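Long-range contact in serine-rich Repeat Adhesion Glycoprotein (Srr1) (Streptococcus agalactiae, PDB 4MBO), which binds fibrinogen as a serine-rich repeat surface glycoprotein, an interaction that is likely to promote bacterial adhesion to the host: residues 174-179 against 312-317. Numbering follows the deposited sequence. Where two conformers were deposited one is given.
Sequences RSRIMK and YSYGHT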
loop_
_atom_site.group_PDB
_atom_site.type_symbol
_atom_site.label_atom_id
_atom_site.label_comp_id
_atom_site.label_asym_id
_atom_site.label_seq_id
_atom_site.Cartn_x
_atom_site.Cartn_y
_atom_site.Cartn_z
ATOM N N ARG A 174 7.628 5.707 13.067
ATOM C CA ARG A 174 7.397 4.631 12.087
ATOM C C ARG A 174 7.374 5.223 10.696
ATOM O O ARG A 174 6.987 6.370 10.533
ATOM C CB ARG A 174 6.102 3.863 12.394
ATOM C CG ARG A 174 5.847 2.697 11.465
ATOM C CD ARG A 174 4.674 1.837 11.929
ATOM N NE ARG A 174 3.463 2.641 12.103
ATOM C CZ ARG A 174 2.298 2.158 12.540
ATOM N NH1 ARG A 174 2.175 0.861 12.808
ATOM N NH2 ARG A 174 1.261 2.975 12.712
ATOM N N SER A 175 7.813 4.481 9.684
ATOM C CA SER A 175 7.746 4.970 8.321
ATOM C C SER A 175 7.367 3.853 7.383
ATOM O O SER A 175 7.436 2.714 7.771
ATOM C CB SER A 175 9.054 5.594 7.914
ATOM O OG SER A 175 10.079 4.593 7.893
ATOM N N ARG A 176 6.947 4.200 6.180
ATOM C CA ARG A 176 6.505 3.207 5.196
ATOM C C ARG A 176 6.504 3.764 3.789
ATOM O O ARG A 176 6.111 4.892 3.564
ATOM C CB ARG A 176 5.079 2.783 5.591
ATOM C CG ARG A 176 4.523 1.585 4.876
ATOM C CD ARG A 176 3.176 1.182 5.490
ATOM N NE ARG A 176 2.858 -0.125 4.969
ATOM C CZ ARG A 176 2.028 -0.375 3.979
ATOM N NH1 ARG A 176 1.937 -1.618 3.549
ATOM N NH2 ARG A 176 1.316 0.581 3.393
ATOM N N ILE A 177 6.941 2.960 2.806
ATOM C CA ILE A 177 6.759 3.294 1.438
ATOM C C ILE A 177 5.362 2.757 1.172
ATOM O O ILE A 177 5.119 1.530 1.222
ATOM C CB ILE A 177 7.794 2.611 0.533
ATOM C CG1 ILE A 177 9.174 3.164 0.869
ATOM C CG2 ILE A 177 7.406 2.819 -0.902
ATOM C CD1 ILE A 177 10.332 2.541 0.125
ATOM N N MET A 178 4.406 3.660 0.989
ATOM C CA MET A 178 3.022 3.224 0.875
ATOM C C MET A 178 2.373 3.432 -0.471
ATOM O O MET A 178 1.192 3.133 -0.650
ATOM C CB MET A 178 2.190 3.828 2.010
ATOM C CG MET A 178 2.381 5.309 2.231
ATOM S SD MET A 178 1.986 6.294 0.801
ATOM C CE MET A 178 0.184 5.989 0.675
ATOM N N LYS A 179 3.149 3.906 -1.445
ATOM C CA LYS A 179 2.620 4.113 -2.793
ATOM C C LYS A 179 3.730 4.150 -3.804
ATOM O O LYS A 179 4.769 4.794 -3.576
ATOM C CB LYS A 179 1.843 5.426 -2.901
ATOM C CG LYS A 179 0.918 5.542 -4.109
ATOM C CD LYS A 179 -0.256 4.558 -4.095
ATOM C CE LYS A 179 -1.063 4.636 -2.796
ATOM N NZ LYS A 179 -2.372 3.936 -2.907
ATOM N N TYR A 312 13.420 4.176 12.363
ATOM C CA TYR A 312 12.646 3.132 11.669
ATOM C C TYR A 312 13.112 3.091 10.228
ATOM O O TYR A 312 13.355 4.130 9.634
ATOM C CB TYR A 312 11.159 3.440 11.761
ATOM C CG TYR A 312 10.251 2.301 11.362
ATOM C CD1 TYR A 312 9.985 2.052 10.032
ATOM C CD2 TYR A 312 9.659 1.469 12.330
ATOM C CE1 TYR A 312 9.144 1.034 9.647
ATOM C CE2 TYR A 312 8.827 0.428 11.948
ATOM C CZ TYR A 312 8.567 0.233 10.589
ATOM O OH TYR A 312 7.734 -0.768 10.127
ATOM N N SER A 313 13.232 1.887 9.663
ATOM C CA SER A 313 13.714 1.744 8.281
ATOM C C SER A 313 12.705 1.053 7.414
ATOM O O SER A 313 11.979 0.189 7.878
ATOM C CB SER A 313 15.039 0.951 8.241
ATOM O OG SER A 313 16.044 1.595 9.014
ATOM N N TYR A 314 12.693 1.410 6.133
ATOM C CA TYR A 314 11.803 0.747 5.186
ATOM C C TYR A 314 12.437 0.770 3.777
ATOM O O TYR A 314 12.838 1.827 3.257
ATOM C CB TYR A 314 10.454 1.431 5.184
ATOM C CG TYR A 314 9.318 0.527 4.781
ATOM C CD1 TYR A 314 9.054 0.201 3.447
ATOM C CD2 TYR A 314 8.486 0.015 5.751
ATOM C CE1 TYR A 314 8.001 -0.626 3.118
ATOM C CE2 TYR A 314 7.441 -0.784 5.441
ATOM C CZ TYR A 314 7.194 -1.121 4.126
ATOM O OH TYR A 314 6.096 -1.913 3.883
ATOM N N GLY A 315 12.509 -0.389 3.149
ATOM C CA GLY A 315 13.177 -0.500 1.850
ATOM C C GLY A 315 12.310 -0.727 0.637
ATOM O O GLY A 315 11.142 -1.073 0.744
ATOM N N HIS A 316 12.914 -0.494 -0.530
ATOM C CA HIS A 316 12.273 -0.717 -1.821
ATOM C C HIS A 316 13.323 -1.039 -2.900
ATOM O O HIS A 316 14.434 -0.501 -2.882
ATOM C CB HIS A 316 11.414 0.488 -2.233
ATOM C CG HIS A 316 11.124 0.526 -3.693
ATOM N ND1 HIS A 316 10.300 -0.389 -4.310
ATOM C CD2 HIS A 316 11.603 1.327 -4.672
ATOM C CE1 HIS A 316 10.281 -0.151 -5.610
ATOM N NE2 HIS A 316 11.068 0.885 -5.854
ATOM N N THR A 317 12.953 -1.936 -3.817
ATOM C CA THR A 317 13.812 -2.348 -4.928
ATOM C C THR A 317 13.026 -2.302 -6.235
ATOM O O THR A 317 11.906 -2.811 -6.305
ATOM C CB THR A 317 14.338 -3.782 -4.720
ATOM O OG1 THR A 317 15.089 -3.836 -3.499
ATOM C CG2 THR A 317 15.227 -4.224 -5.890
HETATM O O HOH W 1 6.129 0.347 8.422
HETATM O O HOH W 2 5.412 -1.178 1.185
#
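Y312 and Y314 reach from strand 309-316, the outermost strand of its sheet within the chain, onto the backbone of strand 169-181, where two antiparallel beta-sheets pack against each other as in a beta-sandwich, in the region that matches the C-terminal family of bacterial fibrinogen-binding adhesins. The two segments run nearly parallel, 7° apart with 6.1 Å between axes, and meet through side chains and water, while their backbone partners lie in their own sheets: R176 pairs with I190, Y312 with S299.

The arginine-tyrosine contacts repeat along the strands. R174 runs alongside Y312 in the same direction; R174 CG, anti to its backbone N (chi1 -177°), sits over one face of the Y312 ring, 3.9 Å from the centroid. Two residues on, the contact shifts back to R176 CA, 4.0 Å from the centroid of the Y314 ring, with R176 CG touching the ring at CE2 and I177 N over the same face as CA, 3.5 Å from Y314 CD1. The guanidiniums go on to other partners: R174 to D242 and N159, R176 to D38, whose OD1 takes a salt bridge from R176 NE and is also hydrogen-bonded to Y314 OH.

Water carries the polar link. One molecule donates to S175 O and is hydrogen-bonded to Y312 OH at 2.6 Å; a second donates to both I177 O and Y314 OH. These bridges tie each phenol to a main-chain carbonyl of the facing strand. S175 OG comes within 3.3 Å of Y312 CD1, but its hydrogen-bond partner is Y189.

Apolar contact closes the far end. I177 CG1 lies 3.9 Å from Y314 CD1, and the I177 side chain lies roughly perpendicular to that of H316, I177 CD1 meeting H316 CB at 3.3 Å.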